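Long-range contacts in tight junction protein ZO-3 (Homo sapiens, PDB 3KFV), which links tight-junction membrane proteins such as claudins and occludin to the actin cytoskeleton as a MAGUK scaffold, here represented by its SH3 and guanylate kinase-like domains: residues Glu171-Val176 with Ala201-Thr206; Arg8-Leu13 with Gly129-Tyr134; Val149-Val154 with Pro220-Phe225. All coordinates share one frame; numbering follows the deposited sequence.

Interaction 1 of 3, residues Glu171-Val176 with Ala201-Thr206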
# COMPACT_ATOMS: atom_id res chain seq x y z
N GLU A 171 -7.45 10.98 12.26
CA GLU A 171 -6.46 11.32 13.27
C GLU A 171 -5.10 11.04 12.68
O GLU A 171 -4.91 10.03 12.02
CB GLU A 171 -6.66 10.51 14.55
CG GLU A 171 -5.67 10.88 15.64
CD GLU A 171 -5.90 10.15 16.95
OE1 GLU A 171 -4.91 9.92 17.68
OE2 GLU A 171 -7.07 9.82 17.25
N ILE A 172 -4.15 11.95 12.91
CA ILE A 172 -2.79 11.71 12.47
C ILE A 172 -2.12 10.66 13.35
O ILE A 172 -2.12 10.78 14.57
CB ILE A 172 -1.96 13.00 12.49
CG1 ILE A 172 -2.43 13.94 11.38
CG2 ILE A 172 -0.48 12.69 12.31
CD1 ILE A 172 -1.73 15.27 11.39
N ALA A 173 -1.56 9.63 12.73
CA ALA A 173 -0.81 8.62 13.45
C ALA A 173 0.51 9.22 13.93
O ALA A 173 1.29 9.73 13.14
CB ALA A 173 -0.54 7.42 12.55
N GLU A 174 0.75 9.16 15.24
CA GLU A 174 1.95 9.78 15.83
C GLU A 174 3.22 8.94 15.66
O GLU A 174 3.29 7.81 16.15
CB GLU A 174 1.71 10.09 17.31
N THR A 175 4.22 9.49 14.98
CA THR A 175 5.50 8.81 14.76
C THR A 175 6.69 9.55 15.39
O THR A 175 6.71 10.78 15.46
CB THR A 175 5.79 8.57 13.26
OG1 THR A 175 6.29 9.78 12.66
CG2 THR A 175 4.53 8.13 12.53
N VAL A 176 7.69 8.78 15.83
CA VAL A 176 8.84 9.34 16.54
C VAL A 176 10.10 9.38 15.67
O VAL A 176 10.29 8.53 14.80
CB VAL A 176 9.15 8.55 17.83
CG1 VAL A 176 10.26 9.23 18.62
CG2 VAL A 176 7.88 8.42 18.68
N ALA A 201 -6.63 6.42 9.99
CA ALA A 201 -5.32 6.83 10.48
C ALA A 201 -4.54 7.42 9.32
O ALA A 201 -4.33 6.76 8.30
CB ALA A 201 -4.59 5.65 11.08
N LEU A 202 -4.12 8.67 9.46
CA LEU A 202 -3.36 9.35 8.42
C LEU A 202 -1.88 9.11 8.63
O LEU A 202 -1.36 9.34 9.73
CB LEU A 202 -3.67 10.85 8.43
CG LEU A 202 -5.09 11.26 8.03
CD1 LEU A 202 -5.41 12.66 8.53
CD2 LEU A 202 -5.27 11.17 6.53
N LEU A 203 -1.20 8.65 7.58
CA LEU A 203 0.21 8.26 7.68
C LEU A 203 1.12 9.01 6.71
O LEU A 203 0.81 9.16 5.53
CB LEU A 203 0.36 6.77 7.42
CG LEU A 203 -0.27 5.80 8.40
CD1 LEU A 203 -0.47 4.46 7.73
CD2 LEU A 203 0.61 5.67 9.62
N ASP A 204 2.26 9.46 7.23
CA ASP A 204 3.31 10.02 6.40
C ASP A 204 4.50 9.10 6.56
O ASP A 204 5.25 9.21 7.53
CB ASP A 204 3.70 11.41 6.88
CG ASP A 204 4.65 12.11 5.92
OD1 ASP A 204 4.76 11.63 4.77
OD2 ASP A 204 5.27 13.12 6.31
N VAL A 205 4.66 8.17 5.61
CA VAL A 205 5.62 7.09 5.79
C VAL A 205 6.36 6.72 4.51
O VAL A 205 6.09 7.26 3.44
CB VAL A 205 4.94 5.83 6.35
CG1 VAL A 205 4.63 6.01 7.84
CG2 VAL A 205 3.68 5.48 5.56
N THR A 206 7.30 5.80 4.65
CA THR A 206 8.14 5.37 3.54
C THR A 206 7.45 4.27 2.75
O THR A 206 6.49 3.66 3.22
CB THR A 206 9.47 4.81 4.07
OG1 THR A 206 9.20 3.69 4.93
CG2 THR A 206 10.23 5.87 4.84

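Interaction 2 of 3, residues Arg8-Leu13 with Gly129-Tyr134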
# COMPACT_ATOMS: atom_id res chain seq x y z
N ARG A 8 -2.64 -16.22 -1.71
CA ARG A 8 -1.60 -15.27 -1.37
C ARG A 8 -0.32 -16.02 -1.00
O ARG A 8 -0.36 -16.99 -0.25
CB ARG A 8 -2.06 -14.35 -0.24
CG ARG A 8 -1.43 -12.97 -0.30
CD ARG A 8 -2.15 -11.99 0.61
NE ARG A 8 -1.92 -12.23 2.04
CZ ARG A 8 -1.28 -11.38 2.84
NH1 ARG A 8 -0.82 -10.24 2.36
NH2 ARG A 8 -1.12 -11.67 4.12
N THR A 9 0.81 -15.58 -1.54
CA THR A 9 2.07 -16.30 -1.38
C THR A 9 2.90 -15.73 -0.23
O THR A 9 3.06 -14.52 -0.10
CB THR A 9 2.89 -16.27 -2.69
OG1 THR A 9 3.22 -14.91 -3.02
CG2 THR A 9 2.09 -16.86 -3.84
N HIS A 10 3.44 -16.61 0.61
CA HIS A 10 4.21 -16.19 1.78
C HIS A 10 5.65 -16.70 1.78
O HIS A 10 6.26 -16.92 2.83
CB HIS A 10 3.48 -16.58 3.07
CG HIS A 10 2.19 -15.85 3.25
ND1 HIS A 10 2.12 -14.58 3.79
CD2 HIS A 10 0.92 -16.20 2.95
CE1 HIS A 10 0.86 -14.19 3.82
NE2 HIS A 10 0.11 -15.15 3.31
N PHE A 11 6.18 -16.90 0.58
CA PHE A 11 7.59 -17.18 0.42
C PHE A 11 8.03 -16.67 -0.95
O PHE A 11 7.20 -16.37 -1.80
CB PHE A 11 7.89 -18.68 0.59
CG PHE A 11 7.16 -19.56 -0.38
CD1 PHE A 11 7.81 -20.04 -1.52
CD2 PHE A 11 5.84 -19.91 -0.17
CE1 PHE A 11 7.14 -20.85 -2.42
CE2 PHE A 11 5.17 -20.72 -1.07
CZ PHE A 11 5.82 -21.19 -2.20
N GLU A 12 9.34 -16.57 -1.15
CA GLU A 12 9.87 -16.05 -2.41
C GLU A 12 10.13 -17.17 -3.42
O GLU A 12 10.52 -18.28 -3.05
CB GLU A 12 11.15 -15.24 -2.15
CG GLU A 12 10.93 -13.72 -2.00
CD GLU A 12 10.08 -13.35 -0.79
OE1 GLU A 12 10.19 -14.02 0.26
OE2 GLU A 12 9.31 -12.36 -0.87
N LEU A 13 9.89 -16.87 -4.69
CA LEU A 13 10.16 -17.81 -5.77
C LEU A 13 10.60 -17.06 -7.02
O LEU A 13 10.00 -16.05 -7.40
CB LEU A 13 8.93 -18.66 -6.08
CG LEU A 13 9.13 -19.76 -7.12
CD1 LEU A 13 10.01 -20.86 -6.54
CD2 LEU A 13 7.80 -20.33 -7.59
N GLY A 129 3.06 -13.47 12.07
CA GLY A 129 1.69 -13.60 11.61
C GLY A 129 1.21 -15.04 11.49
O GLY A 129 0.01 -15.31 11.41
N ARG A 130 2.16 -15.97 11.49
CA ARG A 130 1.86 -17.40 11.34
C ARG A 130 1.19 -17.73 10.01
O ARG A 130 0.39 -18.67 9.94
CB ARG A 130 1.00 -17.90 12.50
CG ARG A 130 1.69 -17.92 13.85
CD ARG A 130 0.70 -18.23 14.97
N TYR A 131 1.50 -16.96 8.97
CA TYR A 131 0.96 -17.25 7.65
C TYR A 131 1.56 -18.53 7.07
O TYR A 131 2.75 -18.81 7.25
CB TYR A 131 1.26 -16.10 6.68
CG TYR A 131 0.72 -14.77 7.09
CD1 TYR A 131 -0.65 -14.58 7.26
CD2 TYR A 131 1.56 -13.68 7.27
CE1 TYR A 131 -1.16 -13.34 7.63
CE2 TYR A 131 1.06 -12.44 7.64
CZ TYR A 131 -0.30 -12.28 7.81
OH TYR A 131 -0.80 -11.05 8.17
N PRO A 132 0.73 -19.31 6.35
CA PRO A 132 1.21 -20.51 5.65
C PRO A 132 1.79 -20.11 4.29
O PRO A 132 1.51 -19.02 3.81
CB PRO A 132 -0.07 -21.33 5.44
CG PRO A 132 -1.23 -20.45 5.91
CD PRO A 132 -0.69 -19.07 6.08
N PRO A 133 2.61 -20.99 3.69
CA PRO A 133 3.17 -20.74 2.36
C PRO A 133 2.10 -20.24 1.39
O PRO A 133 2.32 -19.26 0.68
CB PRO A 133 3.67 -22.11 1.93
CG PRO A 133 4.04 -22.78 3.22
CD PRO A 133 3.07 -22.28 4.25
N TYR A 134 0.95 -20.92 1.38
CA TYR A 134 -0.18 -20.48 0.58
C TYR A 134 -1.34 -20.14 1.49
O TYR A 134 -1.71 -20.93 2.37
CB TYR A 134 -0.63 -21.56 -0.41
CG TYR A 134 0.18 -21.66 -1.68
CD1 TYR A 134 1.13 -20.69 -2.01
CD2 TYR A 134 -0.04 -22.70 -2.57
CE1 TYR A 134 1.86 -20.78 -3.18
CE2 TYR A 134 0.69 -22.80 -3.74
CZ TYR A 134 1.64 -21.84 -4.04
OH TYR A 134 2.35 -21.94 -5.22

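Interaction 3 of 3, residues Val149-Val154 with Pro220-Phe225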
# COMPACT_ATOMS: atom_id res chain seq x y z
N VAL A 149 -2.36 6.73 3.47
CA VAL A 149 -0.99 7.21 3.34
C VAL A 149 -0.91 8.34 2.32
O VAL A 149 -1.25 8.15 1.15
CB VAL A 149 -0.04 6.06 2.93
CG1 VAL A 149 1.34 6.62 2.61
CG2 VAL A 149 0.05 5.03 4.04
N ILE A 150 -0.48 9.52 2.75
CA ILE A 150 -0.34 10.64 1.84
C ILE A 150 1.13 10.82 1.49
O ILE A 150 1.95 11.12 2.36
CB ILE A 150 -0.88 11.95 2.43
CG1 ILE A 150 -2.27 11.74 3.05
CG2 ILE A 150 -0.89 13.06 1.38
CD1 ILE A 150 -3.40 11.76 2.06
N LEU A 151 1.45 10.62 0.21
CA LEU A 151 2.81 10.78 -0.28
C LEU A 151 2.87 11.97 -1.21
O LEU A 151 1.87 12.31 -1.85
CB LEU A 151 3.26 9.53 -1.04
CG LEU A 151 3.19 8.22 -0.27
CD1 LEU A 151 3.59 7.06 -1.17
CD2 LEU A 151 4.07 8.28 0.97
N GLY A 152 4.03 12.61 -1.30
CA GLY A 152 4.14 13.83 -2.07
C GLY A 152 4.47 15.02 -1.18
O GLY A 152 4.58 14.88 0.03
N PRO A 153 4.60 16.20 -1.79
CA PRO A 153 5.12 17.37 -1.07
C PRO A 153 4.05 18.14 -0.30
O PRO A 153 4.28 19.31 0.01
CB PRO A 153 5.66 18.26 -2.20
CG PRO A 153 5.52 17.46 -3.48
CD PRO A 153 4.42 16.48 -3.22
N VAL A 154 2.92 17.51 0.02
CA VAL A 154 1.88 18.18 0.80
C VAL A 154 1.25 17.28 1.83
O VAL A 154 0.17 17.58 2.33
CB VAL A 154 0.76 18.76 -0.09
CG1 VAL A 154 1.26 19.97 -0.85
CG2 VAL A 154 0.22 17.69 -1.03
N PRO A 220 -3.44 0.24 3.16
CA PRO A 220 -3.70 1.68 3.23
C PRO A 220 -4.25 2.15 1.90
O PRO A 220 -4.05 1.48 0.88
CB PRO A 220 -2.31 2.29 3.43
CG PRO A 220 -1.40 1.16 3.75
CD PRO A 220 -2.00 -0.07 3.17
N ILE A 221 -4.94 3.28 1.90
CA ILE A 221 -5.19 4.00 0.66
C ILE A 221 -3.97 4.89 0.46
O ILE A 221 -3.65 5.71 1.32
CB ILE A 221 -6.48 4.84 0.74
CG1 ILE A 221 -7.69 3.93 0.96
CG2 ILE A 221 -6.64 5.69 -0.51
CD1 ILE A 221 -8.96 4.68 1.30
N VAL A 222 -3.26 4.70 -0.65
CA VAL A 222 -2.03 5.46 -0.88
C VAL A 222 -2.19 6.50 -1.97
O VAL A 222 -2.44 6.17 -3.13
CB VAL A 222 -0.85 4.55 -1.23
CG1 VAL A 222 0.39 5.38 -1.43
CG2 VAL A 222 -0.64 3.53 -0.14
N VAL A 223 -2.04 7.77 -1.60
CA VAL A 223 -2.27 8.87 -2.54
C VAL A 223 -1.01 9.70 -2.74
O VAL A 223 -0.45 10.22 -1.79
CB VAL A 223 -3.41 9.78 -2.05
CG1 VAL A 223 -3.49 11.03 -2.93
CG2 VAL A 223 -4.73 9.02 -2.05
N PHE A 224 -0.58 9.82 -4.00
CA PHE A 224 0.63 10.56 -4.33
C PHE A 224 0.29 11.84 -5.09
O PHE A 224 -0.48 11.82 -6.05
CB PHE A 224 1.59 9.69 -5.14
CG PHE A 224 2.82 10.42 -5.60
CD1 PHE A 224 3.93 10.55 -4.78
CD2 PHE A 224 2.88 10.97 -6.87
CE1 PHE A 224 5.06 11.21 -5.20
CE2 PHE A 224 4.01 11.65 -7.30
CZ PHE A 224 5.10 11.77 -6.46
N PHE A 225 0.86 12.96 -4.65
CA PHE A 225 0.59 14.26 -5.25
C PHE A 225 1.74 14.70 -6.16
O PHE A 225 2.88 14.80 -5.72
CB PHE A 225 0.37 15.30 -4.17
CG PHE A 225 -0.91 15.11 -3.41
CD1 PHE A 225 -2.11 15.56 -3.93
CD2 PHE A 225 -0.90 14.49 -2.17
CE1 PHE A 225 -3.30 15.39 -3.24
CE2 PHE A 225 -2.09 14.32 -1.47
CZ PHE A 225 -3.28 14.77 -2.00

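Interaction 1 of 3, residues Glu171-Val176 with Ala201-Thr206
The carbonyl oxygen of E171 receives two donors from the neighbouring strand. The amide of L202 gives it a nearly straight hydrogen bond, L202 N to E171 O 3.0 Å with 174° at the hydrogen, and the CA-H of A201 adds a weaker contact, A201 CA to E171 O 3.6 Å. One step on, A173 N returns a hydrogen bond of 3.0 Å to L202 O. This alternation joins two adjacent parallel strands, 170-172 at the edge of the guanylate kinase-like sheet and 200-203 inside it, which helix 188-196 connects in a beta-alpha-beta crossover.

Apolar side chains fill in around the bonds. The CB of A173 meets L203 CD2 at 3.6 Å and lies 3.5 Å from L202 O, which leaves room for little more than a methyl. On the face that carries I172 and L202, I172 CG1 and L202 CD1 touch loosely at 4.3 Å, and M159 of helix 155-165 packs on both. On the other face the carboxylate of E171 pairs with K197, while A201 touches V191 and I194 of helix 188-196. Backbone bonds thus set the register here, whereas the hydrocarbon side chains chiefly join the sheet to its flanking helices.

Interaction 2 of 3, residues Arg8-Leu13 with Gly129-Tyr134
H10 and Y131 meet as aromatic neighbours. Their planes are 15° apart but slid past each other, so that the rings barely overlap; what lies over the middle of the imidazole is the CB of Y131, in a CH-pi contact 3.4 Å from the H10 ring centroid. H10 CE1 lies over the Y131 ring, near CG. Histidine suits the place because it is flat enough to stack and has two nitrogens for polar partners; tyrosine offers a broad face. R8 approaches the same ring over its rim, R8 NH2 standing 3.8 Å from Y131 CZ with the two planes almost perpendicular. As a cation-pi pair this is long and at most weakly attractive. A bend at chi3 (72°) turns the tip of R8 to this side.

Apolar packing gathers round F11. Its CE2 touches P133 CB at 3.6 Å and Y134 CE1 at 3.9 Å, while T9 CG2 lies beside the same tyrosine, the two side chains pointing the same way.

Among polar contacts, H10 N gives a hydrogen bond of 2.9 Å to P133 O. T9 and Y134 form an antiparallel non-hydrogen-bonded pair, in which Y134 CA offers a CA-H to R8 O at 3.6 Å. E135 OE2 takes both R8 NE, in a salt bridge, and H10 NE2; Y215 meets H10 ND1 through its OH and R8 NH2 through its carbonyl, so the imidazole is held at both nitrogens. Y134 OH bonds to P67 O.

Strands 134-141 and 294-298, which flank the guanylate kinase-like domain, join the SH3 sheet beside strand 5-9, as in the split SH3 of MAGUK proteins; helix 69-82 packs against F11, P133 and Y134.

Interaction 3 of 3, residues Val149-Val154 with Pro220-Phe225
L151 and V222 meet through methyl groups at the apolar centre, L151 CD1 to V222 CG1 3.6 Å, on the face of the sheet that also carries V149 and F224. With CG anti to its carbonyl carbon (chi1 -57°), L151 sends its branch back toward V222, while its CB lies near the plane of the F224 ring, at the edge by CD1. V149 extends this row the other way: its CG2 runs alongside the P220 ring and reaches P220 CB at 3.7 Å. Beta-branched and leucyl residues suit a parallel strand buried on both faces, where helices 207-215 and 248-262 cover this side.

Across the sheet, F225 is approached from two directions. I150 CG2 comes in at the ring edge, beside CE2, whereas V154 CG2 lies over one face, 4.0 Å from the ring centroid, in a CH-pi contact. W279 and L283 of helix 278-290 also pack against F225.

At the polar edge, strands 148-151 and 221-227 run 17° from parallel. V149 and L151 each use both N and O: V149 N bonds to I221 O at 2.7 Å, and L151 O accepts F225 N. V223 answers from both sides, its N to V149 O and its O from L151 N. G152 then leaves the strand at a phi of 115° that calls for glycine. The G152-V154 turn, with V154 at the N-cap position of helix 155-165, lies where guanylate kinases carry their P-loop, in a parallel sheet of order 2-3-1-4-5, consistent with the P-loop NTPase clan. Four amide-carbonyl pairs are thus satisfied within a buried layer, between the V149-L151 row on one face and the F225 ring on the other.

In the fold
Interactions 1 and 3 belong to one parallel sheet, that of the guanylate kinase-like domain, and their centres lie 11 Å apart. Strand 200-203 of interaction 1 borders strand 148-151 of interaction 3: L203 O and I150 N, 3.1 Å apart, probably hydrogen-bond, and L203 CD1 packs on V149 CG2 at 3.8 Å. Together they join four adjacent strands, in the order 170-172, 200-203, 148-151 and 221-227. No ligand is bound in this apo structure, although the G152-V154 turn of interaction 3 occupies the P-loop position of guanylate kinases. Interaction 2 stands apart in the SH3 sheet, its centre about 28 Å from each of the others.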